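PDB 5HYZ: SCARECROW-LIKE protein 7 from Oryza sativa Japonica Group, which binds DNA in vitro through its GRAS domain, the part described here, and probably acts as a transcription factor in plant development and abiotic stress resistance. Local coordinates for residues 111-116 and 142-147; 205-210 and 235-240; 126-131 and 169-174; 117-122 and 149-154; 221-226 and 319-324. One frame throughout, in Å; residues are numbered along the deposited sequence.

In the fold
Interactions 1 and 2 are buried contacts between parallel neighbours in one sheet. Strands 110-118 and 202-208 are themselves neighbours, so the two contacts adjoin, with centres about 11 Å apart. Both rest on regular backbone hydrogen bonding, with a few buried polar side chains. Interaction 3 packs two helices that flank the sheet. It is buried and mainly apolar, and it borders the second subunit. Interaction 4 follows directly on interaction 1, where the strands of interaction 1 give way to loops; a single hydrogen bond and aliphatic packing join its segments. Interaction 5 is partly exposed. It sets helix 220-231, which links the strands of interaction 2, against the end of helix 311-320, and its outer edge is a cation-pi contact.

Interaction 1 (111-116 and 142-147)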
# COMPACT_ATOMS: atom_id res chain seq x y z
N ILE A 111 -15.80 19.38 -11.67
CA ILE A 111 -14.67 18.76 -12.32
C ILE A 111 -15.14 17.59 -13.16
O ILE A 111 -16.00 16.78 -12.74
CB ILE A 111 -13.65 18.27 -11.25
CG1 ILE A 111 -13.01 19.52 -10.55
CG2 ILE A 111 -12.53 17.42 -11.93
CD1 ILE A 111 -12.16 19.18 -9.32
N HIS A 112 -14.57 17.46 -14.36
CA HIS A 112 -14.90 16.33 -15.22
C HIS A 112 -13.61 15.63 -15.59
O HIS A 112 -12.75 16.22 -16.25
CB HIS A 112 -15.61 16.85 -16.48
CG HIS A 112 -16.08 15.78 -17.39
ND1 HIS A 112 -16.72 16.07 -18.58
CD2 HIS A 112 -16.00 14.43 -17.34
CE1 HIS A 112 -17.04 14.95 -19.20
NE2 HIS A 112 -16.61 13.93 -18.47
N ILE A 113 -13.46 14.38 -15.17
CA ILE A 113 -12.26 13.57 -15.49
C ILE A 113 -12.53 12.70 -16.73
O ILE A 113 -13.54 12.00 -16.76
CB ILE A 113 -11.92 12.61 -14.32
CG1 ILE A 113 -11.71 13.38 -13.00
CG2 ILE A 113 -10.71 11.69 -14.66
CD1 ILE A 113 -10.60 14.42 -13.09
N VAL A 114 -11.66 12.74 -17.73
CA VAL A 114 -11.76 11.82 -18.86
C VAL A 114 -10.63 10.86 -18.78
O VAL A 114 -9.47 11.24 -18.90
CB VAL A 114 -11.77 12.59 -20.21
CG1 VAL A 114 -11.91 11.54 -21.41
CG2 VAL A 114 -12.93 13.56 -20.20
N ASP A 115 -10.93 9.59 -18.54
CA ASP A 115 -9.89 8.57 -18.40
C ASP A 115 -9.80 7.70 -19.65
O ASP A 115 -10.70 6.85 -19.89
CB ASP A 115 -10.16 7.68 -17.15
CG ASP A 115 -8.94 6.83 -16.78
OD1 ASP A 115 -7.84 7.02 -17.35
OD2 ASP A 115 -9.04 5.99 -15.85
N PHE A 116 -8.75 7.92 -20.47
CA PHE A 116 -8.50 7.07 -21.61
C PHE A 116 -7.71 5.87 -21.16
O PHE A 116 -6.49 5.94 -20.90
CB PHE A 116 -7.74 7.81 -22.72
CG PHE A 116 -8.59 8.75 -23.49
CD1 PHE A 116 -9.38 8.30 -24.58
CD2 PHE A 116 -8.58 10.11 -23.18
CE1 PHE A 116 -10.15 9.23 -25.28
CE2 PHE A 116 -9.31 11.05 -23.84
CZ PHE A 116 -10.13 10.59 -24.93
N ILE A 142 -18.44 16.00 -9.32
CA ILE A 142 -17.36 15.33 -10.03
C ILE A 142 -17.98 14.32 -11.01
O ILE A 142 -18.79 13.46 -10.59
CB ILE A 142 -16.41 14.62 -9.04
CG1 ILE A 142 -15.76 15.71 -8.17
CG2 ILE A 142 -15.37 13.81 -9.81
CD1 ILE A 142 -15.40 15.25 -6.76
N ARG A 143 -17.62 14.45 -12.30
CA ARG A 143 -18.03 13.48 -13.30
C ARG A 143 -16.82 12.75 -13.85
O ARG A 143 -15.75 13.36 -13.98
CB ARG A 143 -18.76 14.20 -14.46
CG ARG A 143 -20.06 14.79 -14.01
CD ARG A 143 -20.95 14.99 -15.26
NE ARG A 143 -20.41 16.00 -16.15
CZ ARG A 143 -20.47 15.97 -17.49
NH1 ARG A 143 -20.99 14.96 -18.16
NH2 ARG A 143 -19.97 16.98 -18.16
N ILE A 144 -16.95 11.47 -14.12
CA ILE A 144 -15.89 10.71 -14.76
C ILE A 144 -16.43 10.03 -16.02
O ILE A 144 -17.50 9.42 -16.01
CB ILE A 144 -15.30 9.64 -13.78
CG1 ILE A 144 -14.80 10.37 -12.53
CG2 ILE A 144 -14.16 8.87 -14.48
CD1 ILE A 144 -13.93 9.48 -11.65
N THR A 145 -15.71 10.21 -17.13
CA THR A 145 -16.04 9.49 -18.36
C THR A 145 -14.92 8.51 -18.64
O THR A 145 -13.76 8.92 -18.76
CB THR A 145 -16.19 10.50 -19.55
OG1 THR A 145 -17.27 11.39 -19.26
CG2 THR A 145 -16.47 9.68 -20.83
N GLY A 146 -15.21 7.22 -18.68
CA GLY A 146 -14.14 6.26 -18.79
C GLY A 146 -14.14 5.46 -20.08
O GLY A 146 -15.16 4.88 -20.45
N VAL A 147 -12.99 5.42 -20.75
CA VAL A 147 -12.75 4.56 -21.91
C VAL A 147 -11.98 3.35 -21.39
O VAL A 147 -10.88 3.50 -20.80
CB VAL A 147 -11.94 5.28 -22.99
CG1 VAL A 147 -11.57 4.34 -24.11
CG2 VAL A 147 -12.68 6.54 -23.51
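Residues 111-115 and 142-147 run as parallel neighbouring strands, their axes 4.6 Å apart at closest approach and 15° apart in direction. Five backbone hydrogen bonds join them, from Arg143 N to Ile111 O (2.9 Å) through to Val147 N to Asp115 O (2.8 Å). On one face of the sheet, the His112 ring carries the polar contact. CG is anti to the backbone N (chi1 -176°), and the ring end comes close to strand 142-147. At the ring edge, in plane, NE2 is hydrogen-bonded to Thr145 OG1 at 2.7 Å. The Arg143 guanidinium lies over one ring face, offset toward the rim, with the two planes 38° apart. Its NH2 is 3.4 Å from His112 ND1, but the two are not hydrogen-bonded. Glu201 OE2 is hydrogen-bonded to His112 ND1 and forms a salt bridge with Arg143 NH2, which also bonds to Leu196 O. Val114 CG2 lies over the other face of the imidazole. On the other side of the sheet, Ile113 CB meets Ile144 CG1 at 4.1 Å, and Trp124 packs on both. Phe116 CD1 touches Val147 CG2 at 3.9 Å. Residues 111-115 are the predicted VHIID motif. Helix 122-132 connects the two strands, a beta-alpha-beta unit of the Rossmann-like GRAS core.

Interaction 2 (205-210 and 235-240); sequences VNFMLQ and AVVTLG
Strands 205-208 and 236-240 lie parallel, axes 4.7 Å apart at closest approach, with directions differing by only 3°. Their backbones exchange hydrogen bonds from Val205 N to Val236 O (3.0 Å) up to Leu209 N to Gly240 O (2.8 Å), where the first strand has already passed into a loop. One polar side-chain pair joins them: Thr238 OG1 donates to Asn206 OD1 at 2.8 Å, from a position tilted 26° out of the amide's carbonyl plane. Thr238 OG1 sits between the backbone N and the carbonyl carbon (chi1 44°), which directs it to the neighbouring strand. The buried Asn206 amide is held further, by Gln123 at OD1 and Asp115 at ND2. On the same face Met208, modelled as selenomethionine, brings SE to 4.0 Å from Gly240 CA. The other face is apolar. Val237 CG1 meets the edge of the Phe207 ring in plane, 3.7 Å from CD2, and Leu239 CD1 reaches Phe207 CB at 4.0 Å. Val205 CB packs on Val237 CG2. Helix 220-231 links the two strands and packs on the sheet face that carries Phe207, through Val225 and Leu226, while helix 89-104 covers Asn206 and Thr238. Strand 110-118 flanks the first strand, and strand 366-374 runs antiparallel beside the second.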
# COMPACT_ATOMS: atom_id res chain seq x y z
N VAL A 205 -7.74 15.31 -18.42
CA VAL A 205 -7.67 14.11 -19.25
C VAL A 205 -6.51 13.28 -18.78
O VAL A 205 -5.42 13.81 -18.58
CB VAL A 205 -7.47 14.46 -20.77
CG1 VAL A 205 -7.48 13.19 -21.59
CG2 VAL A 205 -8.68 15.28 -21.19
N ASN A 206 -6.72 11.98 -18.64
CA ASN A 206 -5.73 11.09 -18.06
C ASN A 206 -5.36 9.97 -19.07
O ASN A 206 -6.24 9.26 -19.59
CB ASN A 206 -6.33 10.49 -16.75
CG ASN A 206 -5.35 9.64 -15.99
OD1 ASN A 206 -4.46 10.21 -15.32
ND2 ASN A 206 -5.60 8.31 -15.91
N PHE A 207 -4.08 9.83 -19.39
CA PHE A 207 -3.59 8.73 -20.20
C PHE A 207 -2.58 7.91 -19.39
O PHE A 207 -1.38 8.19 -19.44
CB PHE A 207 -2.86 9.24 -21.41
CG PHE A 207 -3.74 9.94 -22.43
CD1 PHE A 207 -4.52 9.19 -23.31
CD2 PHE A 207 -3.78 11.35 -22.50
CE1 PHE A 207 -5.29 9.82 -24.28
CE2 PHE A 207 -4.56 12.00 -23.48
CZ PHE A 207 -5.31 11.21 -24.37
N MSE A 208 -3.01 6.90 -18.66
CA MSE A 208 -2.03 6.15 -17.84
C MSE A 208 -1.79 4.80 -18.51
O MSE A 208 -2.69 3.92 -18.62
CB MSE A 208 -2.49 5.90 -16.38
CG MSE A 208 -2.91 7.16 -15.69
SE MSE A 208 -0.98 7.77 -15.07
CE MSE A 208 -0.61 5.61 -14.97
N LEU A 209 -0.57 4.62 -19.01
CA LEU A 209 -0.16 3.37 -19.69
C LEU A 209 -1.18 3.00 -20.78
O LEU A 209 -1.71 1.88 -20.80
CB LEU A 209 -0.01 2.24 -18.68
CG LEU A 209 1.02 2.53 -17.57
CD1 LEU A 209 1.20 1.30 -16.64
CD2 LEU A 209 2.37 2.96 -18.21
N GLN A 210 -1.47 3.94 -21.66
CA GLN A 210 -2.52 3.73 -22.62
C GLN A 210 -2.07 4.18 -23.99
O GLN A 210 -2.31 3.49 -24.98
CB GLN A 210 -3.77 4.52 -22.20
CG GLN A 210 -4.89 4.54 -23.32
CD GLN A 210 -5.41 3.19 -23.53
OE1 GLN A 210 -5.44 2.38 -22.62
NE2 GLN A 210 -5.80 2.89 -24.78
N ALA A 235 -7.84 21.51 -18.29
CA ALA A 235 -6.98 22.21 -17.36
C ALA A 235 -5.64 21.55 -17.28
O ALA A 235 -4.60 22.22 -16.99
CB ALA A 235 -7.65 22.22 -15.96
N VAL A 236 -5.63 20.21 -17.48
CA VAL A 236 -4.38 19.45 -17.47
C VAL A 236 -4.63 18.09 -18.17
O VAL A 236 -5.74 17.56 -18.17
CB VAL A 236 -3.86 19.22 -15.99
CG1 VAL A 236 -4.78 18.23 -15.24
CG2 VAL A 236 -2.41 18.68 -16.02
N VAL A 237 -3.57 17.55 -18.74
CA VAL A 237 -3.54 16.22 -19.32
C VAL A 237 -2.39 15.50 -18.67
O VAL A 237 -1.23 16.00 -18.67
CB VAL A 237 -3.29 16.27 -20.85
CG1 VAL A 237 -3.18 14.82 -21.41
CG2 VAL A 237 -4.41 17.05 -21.57
N THR A 238 -2.68 14.36 -18.06
CA THR A 238 -1.62 13.61 -17.42
C THR A 238 -1.25 12.42 -18.25
O THR A 238 -2.10 11.76 -18.85
CB THR A 238 -2.03 13.15 -15.99
OG1 THR A 238 -3.37 12.64 -16.05
CG2 THR A 238 -2.09 14.36 -15.08
N LEU A 239 0.06 12.17 -18.31
CA LEU A 239 0.60 11.13 -19.15
C LEU A 239 1.46 10.21 -18.32
O LEU A 239 2.42 10.69 -17.65
CB LEU A 239 1.44 11.73 -20.30
CG LEU A 239 2.11 10.72 -21.25
CD1 LEU A 239 1.03 9.99 -22.05
CD2 LEU A 239 3.00 11.54 -22.25
N GLY A 240 1.19 8.92 -18.33
CA GLY A 240 2.09 8.00 -17.66
C GLY A 240 2.52 6.94 -18.65
O GLY A 240 1.67 6.28 -19.23
O HOH W 1 -0.40 6.62 -21.69

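Interaction 3 (126-131 and 169-174); sequences ALLQAL and DFAKLL
Leu174 and Phe170 both turn toward Leu128, but by different first torsions. Leu174 CG is anti to its own carbonyl carbon (chi1 -52°), whereas Phe170 CG is anti to its backbone N (chi1 -171°). The segments, 126-131 and 169-174, lie on helices that pack side by side against the sheet, nearly parallel, with segment axes 10.3 Å apart. Residues 169-174 fall in the predicted leucine repeat II. Leu128 CB is met by Leu174 CD1 at 3.5 Å and, at the edge of the Phe170 ring and near its plane, by CE2 at 4.1 Å. The Leu128 and Phe170 side chains slide past each other in opposite directions. Leu128 CD1 reaches Ala171 CB at 4.5 Å, and both residues pack on Phe178 of strand 177-182. Gln129 OE1 approaches Leu174 CD2 at 3.6 Å and Phe170 CZ at 3.9 Å, and its side chain crosses both at about a right angle. The amide finds its polar partners across the dimer interface: OE1 is hydrogen-bonded to Ser334 OG of the second subunit, and NE2 bonds weakly to Tyr331 O there. Between these segments the contact rests on apolar packing, while the polar end of Gln129 serves the contact between subunits.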
# COMPACT_ATOMS: atom_id res chain seq x y z
N ALA A 126 -8.93 7.28 -5.11
CA ALA A 126 -7.91 8.10 -4.46
C ALA A 126 -8.11 9.59 -4.74
O ALA A 126 -7.96 10.48 -3.85
CB ALA A 126 -6.49 7.60 -4.91
N LEU A 127 -8.42 9.91 -6.00
CA LEU A 127 -8.61 11.30 -6.33
C LEU A 127 -9.85 11.88 -5.62
O LEU A 127 -9.85 13.01 -5.16
CB LEU A 127 -8.81 11.48 -7.88
CG LEU A 127 -8.94 12.98 -8.23
CD1 LEU A 127 -7.57 13.73 -8.19
CD2 LEU A 127 -9.49 13.18 -9.66
N LEU A 128 -10.92 11.10 -5.56
CA LEU A 128 -12.13 11.59 -4.87
C LEU A 128 -11.80 11.93 -3.40
O LEU A 128 -12.19 12.96 -2.87
CB LEU A 128 -13.22 10.53 -4.92
CG LEU A 128 -13.93 10.44 -6.30
CD1 LEU A 128 -14.84 9.15 -6.38
CD2 LEU A 128 -14.73 11.73 -6.55
N GLN A 129 -11.11 11.02 -2.76
CA GLN A 129 -10.70 11.30 -1.36
C GLN A 129 -9.87 12.58 -1.24
O GLN A 129 -10.10 13.47 -0.35
CB GLN A 129 -9.91 10.10 -0.84
CG GLN A 129 -9.35 10.27 0.65
CD GLN A 129 -10.46 10.15 1.66
OE1 GLN A 129 -11.52 9.60 1.38
NE2 GLN A 129 -10.21 10.67 2.88
N ALA A 130 -8.92 12.73 -2.18
CA ALA A 130 -8.10 13.94 -2.18
C ALA A 130 -8.89 15.21 -2.47
O ALA A 130 -8.68 16.22 -1.79
CB ALA A 130 -6.93 13.78 -3.20
N LEU A 131 -9.81 15.19 -3.44
CA LEU A 131 -10.64 16.34 -3.76
C LEU A 131 -11.50 16.71 -2.55
O LEU A 131 -11.76 17.90 -2.32
CB LEU A 131 -11.57 16.04 -4.99
CG LEU A 131 -10.80 15.97 -6.33
CD1 LEU A 131 -11.67 15.37 -7.47
CD2 LEU A 131 -10.30 17.36 -6.68
N ASP A 169 -20.64 4.30 -4.91
CA ASP A 169 -20.84 4.02 -3.45
C ASP A 169 -19.81 4.81 -2.62
O ASP A 169 -20.09 5.40 -1.55
CB ASP A 169 -20.72 2.52 -3.13
CG ASP A 169 -21.92 1.71 -3.68
OD1 ASP A 169 -22.94 2.32 -4.09
OD2 ASP A 169 -21.80 0.47 -3.73
N PHE A 170 -18.58 4.88 -3.17
CA PHE A 170 -17.53 5.65 -2.45
C PHE A 170 -17.82 7.13 -2.35
O PHE A 170 -17.66 7.81 -1.30
CB PHE A 170 -16.19 5.39 -3.18
CG PHE A 170 -14.97 5.92 -2.44
CD1 PHE A 170 -14.48 5.23 -1.35
CD2 PHE A 170 -14.33 7.10 -2.85
CE1 PHE A 170 -13.39 5.70 -0.66
CE2 PHE A 170 -13.22 7.59 -2.13
CZ PHE A 170 -12.75 6.85 -1.05
N ALA A 171 -18.27 7.69 -3.48
CA ALA A 171 -18.61 9.09 -3.51
C ALA A 171 -19.74 9.41 -2.51
O ALA A 171 -19.77 10.52 -1.98
CB ALA A 171 -19.05 9.53 -4.96
N LYS A 172 -20.70 8.49 -2.37
CA LYS A 172 -21.74 8.72 -1.33
C LYS A 172 -21.11 8.94 0.07
O LYS A 172 -21.57 9.82 0.83
CB LYS A 172 -22.69 7.57 -1.27
CG LYS A 172 -23.57 7.57 -2.49
CD LYS A 172 -24.43 6.31 -2.46
CE LYS A 172 -25.29 6.19 -3.72
NZ LYS A 172 -25.73 4.78 -3.77
N LEU A 173 -20.06 8.17 0.35
CA LEU A 173 -19.38 8.32 1.67
C LEU A 173 -18.58 9.61 1.81
O LEU A 173 -18.12 9.94 2.90
CB LEU A 173 -18.44 7.15 1.89
CG LEU A 173 -19.07 5.78 1.89
CD1 LEU A 173 -17.96 4.75 2.12
CD2 LEU A 173 -20.16 5.68 2.91
N LEU A 174 -18.39 10.33 0.70
CA LEU A 174 -17.84 11.69 0.76
C LEU A 174 -18.82 12.83 0.71
O LEU A 174 -18.41 13.98 0.80
CB LEU A 174 -16.85 11.91 -0.42
CG LEU A 174 -15.76 10.84 -0.57
CD1 LEU A 174 -15.12 10.98 -2.00
CD2 LEU A 174 -14.69 10.99 0.50

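Interaction 4 (117-122 and 149-154); sequences GIVQGI and SPLLGP
The flat groups that join Ile118 and Val119 to Ser149 and Leu152 are peptide carbonyls rather than rings. Ile118 O accepts Ser149 N at 2.8 Å, with the donor tilted 28° from the carbonyl plane. This is the one hydrogen bond between the segments. The methyl groups of Leu152 gather at the same two carbonyls: CD1 lies 3.6 Å from Ile118 O, and CD2 lies 3.6 Å from Val119 O. Ser149 CB lies 3.2 Å from Ile118 O and 3.4 Å from Gly117 O. Val119 adds the aliphatic part of the contact. Its CG2 touches Ser149 CB at 3.6 Å and Leu151 CD1 at 3.7 Å, and its CG1 faces Leu152 CD2. The hydroxyl of Ser149 serves its own segment. OG is anti to the backbone N (chi1 164°) and accepts Leu151 N at 2.9 Å, an ST turn that opens the short 3-10 segment 150-152. The backbone O of Ser149 takes the N-H of Leu152. These bonds set the turn from which both leucines point toward residues 117-120. Helix 157-174 packs on Ile118 and Leu152 through Leu160, and Tyr80 of helix 74-86 packs on Val119 and Leu151. The loops meet just past the Val147 bonds to Gly117 and Ile118. One polar tie joins them directly, and the aliphatic groups packed beside it probably limit water access to that bond.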
# COMPACT_ATOMS: atom_id res chain seq x y z
N GLY A 117 -8.43 4.78 -20.93
CA GLY A 117 -7.82 3.51 -20.58
C GLY A 117 -8.02 3.21 -19.10
O GLY A 117 -7.10 2.81 -18.43
N ILE A 118 -9.24 3.35 -18.59
CA ILE A 118 -9.48 2.93 -17.20
C ILE A 118 -9.37 1.41 -17.02
O ILE A 118 -9.76 0.65 -17.87
CB ILE A 118 -10.86 3.43 -16.70
CG1 ILE A 118 -11.10 3.08 -15.23
CG2 ILE A 118 -12.02 2.79 -17.52
CD1 ILE A 118 -12.21 3.95 -14.62
N VAL A 119 -8.78 0.97 -15.90
CA VAL A 119 -8.74 -0.47 -15.61
C VAL A 119 -9.73 -0.76 -14.46
O VAL A 119 -10.78 -1.30 -14.68
CB VAL A 119 -7.27 -0.94 -15.23
CG1 VAL A 119 -7.29 -2.45 -14.93
CG2 VAL A 119 -6.35 -0.62 -16.43
N GLN A 120 -9.41 -0.34 -13.26
CA GLN A 120 -10.27 -0.53 -12.09
C GLN A 120 -10.46 0.90 -11.52
O GLN A 120 -10.00 1.91 -12.04
CB GLN A 120 -9.66 -1.43 -11.00
CG GLN A 120 -9.61 -2.97 -11.26
CD GLN A 120 -10.93 -3.63 -11.72
OE1 GLN A 120 -11.18 -3.76 -12.91
NE2 GLN A 120 -11.74 -4.10 -10.77
N GLY A 121 -11.17 1.00 -10.45
CA GLY A 121 -11.41 2.40 -10.12
C GLY A 121 -10.42 3.08 -9.19
O GLY A 121 -10.64 4.22 -8.80
N ILE A 122 -9.34 2.42 -8.83
CA ILE A 122 -8.63 2.91 -7.61
C ILE A 122 -8.00 4.29 -7.80
O ILE A 122 -7.99 5.09 -6.85
CB ILE A 122 -7.58 1.87 -7.15
CG1 ILE A 122 -7.16 2.22 -5.69
CG2 ILE A 122 -6.43 1.84 -8.10
CD1 ILE A 122 -6.27 1.17 -4.99
N SER A 149 -9.60 0.33 -20.66
CA SER A 149 -8.28 -0.11 -21.07
C SER A 149 -8.31 -1.43 -21.86
O SER A 149 -9.14 -2.30 -21.57
CB SER A 149 -7.40 -0.30 -19.81
OG SER A 149 -6.26 -1.06 -20.16
N PRO A 150 -7.38 -1.61 -22.82
CA PRO A 150 -7.26 -2.90 -23.50
C PRO A 150 -7.03 -4.04 -22.49
O PRO A 150 -7.36 -5.19 -22.81
CB PRO A 150 -6.04 -2.72 -24.41
CG PRO A 150 -5.97 -1.29 -24.64
CD PRO A 150 -6.48 -0.61 -23.41
N LEU A 151 -6.48 -3.74 -21.32
CA LEU A 151 -6.29 -4.78 -20.28
C LEU A 151 -7.61 -5.44 -19.88
O LEU A 151 -7.62 -6.60 -19.46
CB LEU A 151 -5.63 -4.21 -19.04
CG LEU A 151 -4.13 -3.87 -19.05
CD1 LEU A 151 -3.80 -2.79 -18.05
CD2 LEU A 151 -3.30 -5.11 -18.77
N LEU A 152 -8.73 -4.71 -20.00
CA LEU A 152 -10.03 -5.32 -19.68
C LEU A 152 -10.58 -6.26 -20.77
O LEU A 152 -11.65 -6.86 -20.60
CB LEU A 152 -11.06 -4.24 -19.39
CG LEU A 152 -10.74 -3.27 -18.25
CD1 LEU A 152 -11.88 -2.22 -18.13
CD2 LEU A 152 -10.54 -4.03 -16.94
N GLY A 153 -9.89 -6.37 -21.90
CA GLY A 153 -10.32 -7.26 -22.97
C GLY A 153 -11.50 -6.78 -23.80
O GLY A 153 -12.00 -5.65 -23.65
N PRO A 154 -11.97 -7.65 -24.71
CA PRO A 154 -13.07 -7.30 -25.60
C PRO A 154 -14.42 -7.33 -24.90
O PRO A 154 -15.45 -6.92 -25.48
CB PRO A 154 -12.99 -8.40 -26.68
CG PRO A 154 -12.43 -9.58 -25.93
CD PRO A 154 -11.49 -9.02 -24.92

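Interaction 5 (221-226 and 319-324)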
# COMPACT_ATOMS: atom_id res chain seq x y z
N LEU A 221 -3.25 7.73 -35.19
CA LEU A 221 -4.18 7.40 -34.13
C LEU A 221 -3.80 8.18 -32.86
O LEU A 221 -4.71 8.64 -32.14
CB LEU A 221 -4.20 5.89 -33.84
CG LEU A 221 -4.64 4.91 -34.93
CD1 LEU A 221 -4.32 3.49 -34.46
CD2 LEU A 221 -6.14 5.04 -35.22
N VAL A 222 -2.49 8.33 -32.59
CA VAL A 222 -2.11 9.05 -31.36
C VAL A 222 -2.40 10.53 -31.60
O VAL A 222 -2.89 11.25 -30.74
CB VAL A 222 -0.60 8.77 -30.89
CG1 VAL A 222 0.41 9.03 -31.98
CG2 VAL A 222 -0.23 9.66 -29.67
N ARG A 223 -2.18 11.00 -32.83
CA ARG A 223 -2.55 12.37 -33.13
C ARG A 223 -4.02 12.65 -32.97
O ARG A 223 -4.40 13.71 -32.45
CB ARG A 223 -2.16 12.74 -34.57
CG ARG A 223 -2.65 14.10 -34.96
CD ARG A 223 -1.86 14.60 -36.12
NE ARG A 223 -0.46 14.16 -36.07
CZ ARG A 223 0.57 14.92 -35.67
NH1 ARG A 223 0.36 16.19 -35.27
NH2 ARG A 223 1.79 14.40 -35.69
N ARG A 224 -4.86 11.72 -33.42
CA ARG A 224 -6.30 11.94 -33.43
C ARG A 224 -6.75 12.03 -31.99
O ARG A 224 -7.55 12.93 -31.66
CB ARG A 224 -7.07 10.81 -34.18
CG ARG A 224 -8.61 11.06 -34.32
CD ARG A 224 -9.33 9.95 -35.09
NE ARG A 224 -10.76 10.25 -35.31
CZ ARG A 224 -11.70 10.30 -34.35
NH1 ARG A 224 -11.39 10.06 -33.04
NH2 ARG A 224 -12.96 10.59 -34.68
N VAL A 225 -6.23 11.13 -31.11
CA VAL A 225 -6.74 11.21 -29.74
C VAL A 225 -6.14 12.42 -28.95
O VAL A 225 -6.83 12.97 -28.10
CB VAL A 225 -6.52 9.87 -28.95
CG1 VAL A 225 -5.17 9.74 -28.39
CG2 VAL A 225 -7.47 9.81 -27.71
N LEU A 226 -4.90 12.81 -29.21
CA LEU A 226 -4.35 14.04 -28.55
C LEU A 226 -5.10 15.28 -29.02
O LEU A 226 -5.37 16.18 -28.23
CB LEU A 226 -2.86 14.21 -28.81
CG LEU A 226 -2.01 13.16 -28.11
CD1 LEU A 226 -0.52 13.34 -28.43
CD2 LEU A 226 -2.24 13.23 -26.57
N GLU A 319 4.05 18.39 -27.87
CA GLU A 319 4.24 19.78 -28.30
C GLU A 319 3.76 19.95 -29.73
O GLU A 319 3.24 20.99 -30.11
CB GLU A 319 5.71 20.17 -28.18
CG GLU A 319 6.07 20.22 -26.64
CD GLU A 319 7.47 20.73 -26.33
OE1 GLU A 319 8.37 20.61 -27.17
OE2 GLU A 319 7.68 21.16 -25.17
N TRP A 320 3.94 18.91 -30.48
CA TRP A 320 3.45 18.92 -31.88
C TRP A 320 1.92 19.10 -31.89
O TRP A 320 1.37 19.76 -32.76
CB TRP A 320 3.89 17.63 -32.57
CG TRP A 320 3.76 17.66 -34.11
CD1 TRP A 320 3.26 18.68 -34.86
CD2 TRP A 320 4.20 16.67 -35.02
NE1 TRP A 320 3.31 18.36 -36.20
CE2 TRP A 320 3.90 17.12 -36.32
CE3 TRP A 320 4.83 15.42 -34.86
CZ2 TRP A 320 4.20 16.37 -37.48
CZ3 TRP A 320 5.13 14.67 -35.99
CH2 TRP A 320 4.80 15.15 -37.29
N CYS A 321 1.24 18.57 -30.86
CA CYS A 321 -0.21 18.65 -30.78
C CYS A 321 -0.65 19.86 -30.00
O CYS A 321 -1.82 20.02 -29.72
CB CYS A 321 -0.77 17.33 -30.17
SG CYS A 321 -0.53 15.94 -31.32
N GLY A 322 0.28 20.74 -29.65
CA GLY A 322 -0.10 22.03 -29.12
C GLY A 322 -0.09 22.10 -27.60
O GLY A 322 -0.52 23.10 -27.06
N PHE A 323 0.38 21.05 -26.92
CA PHE A 323 0.47 21.10 -25.44
C PHE A 323 1.79 21.67 -24.96
O PHE A 323 2.77 21.59 -25.68
CB PHE A 323 0.33 19.68 -24.88
CG PHE A 323 -1.06 19.11 -25.05
CD1 PHE A 323 -2.11 19.53 -24.22
CD2 PHE A 323 -1.30 18.18 -26.06
CE1 PHE A 323 -3.42 18.99 -24.35
CE2 PHE A 323 -2.61 17.64 -26.24
CZ PHE A 323 -3.67 18.07 -25.38
N GLU A 324 1.83 22.15 -23.72
CA GLU A 324 3.07 22.63 -23.12
C GLU A 324 3.24 21.92 -21.77
O GLU A 324 2.25 21.59 -21.12
CB GLU A 324 3.03 24.15 -22.93
CG GLU A 324 2.15 24.57 -21.79
CD GLU A 324 1.97 26.08 -21.66
OE1 GLU A 324 2.39 26.82 -22.56
OE2 GLU A 324 1.38 26.50 -20.63
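A Schellman motif ends helix 311-320, and the residues around it, Trp320, Cys321 and Phe323, pack against Arg223 and Leu226 of helix 220-231. Gly322 is the C-prime residue: its N bonds to Glu319 O, while Phe323 N reaches back to Met318 O. At the outer side of the contact, Arg223 makes a cation-pi interaction with Trp320. CZ stands 4.1 Å from the centroid of the six-membered ring, 13° off the ring normal. The guanidinium does not lie flat on the indole; the planes are 72° apart, and an edge of the cation points into the ring face. NH2 is the deepest atom, 3.3 Å from Trp320 CE3, and NH1 lies farther out, 3.8 Å from NE1. Both residues also touch a crystal neighbour, so the lattice may influence this pose. Further in, the contact is apolar. Cys321 SG packs on Leu226 CB at 3.8 Å and on Leu226 CD1 at 3.9 Å. Met318 also packs on Leu226 and Phe323. The contact thus sets the SAW region against a helix of the PFYRE region, both assigned by prediction. At its inner end the Phe323 ring turns its edge to the backbone of helix 220-231, with CE2 3.7 Å from Leu226 O.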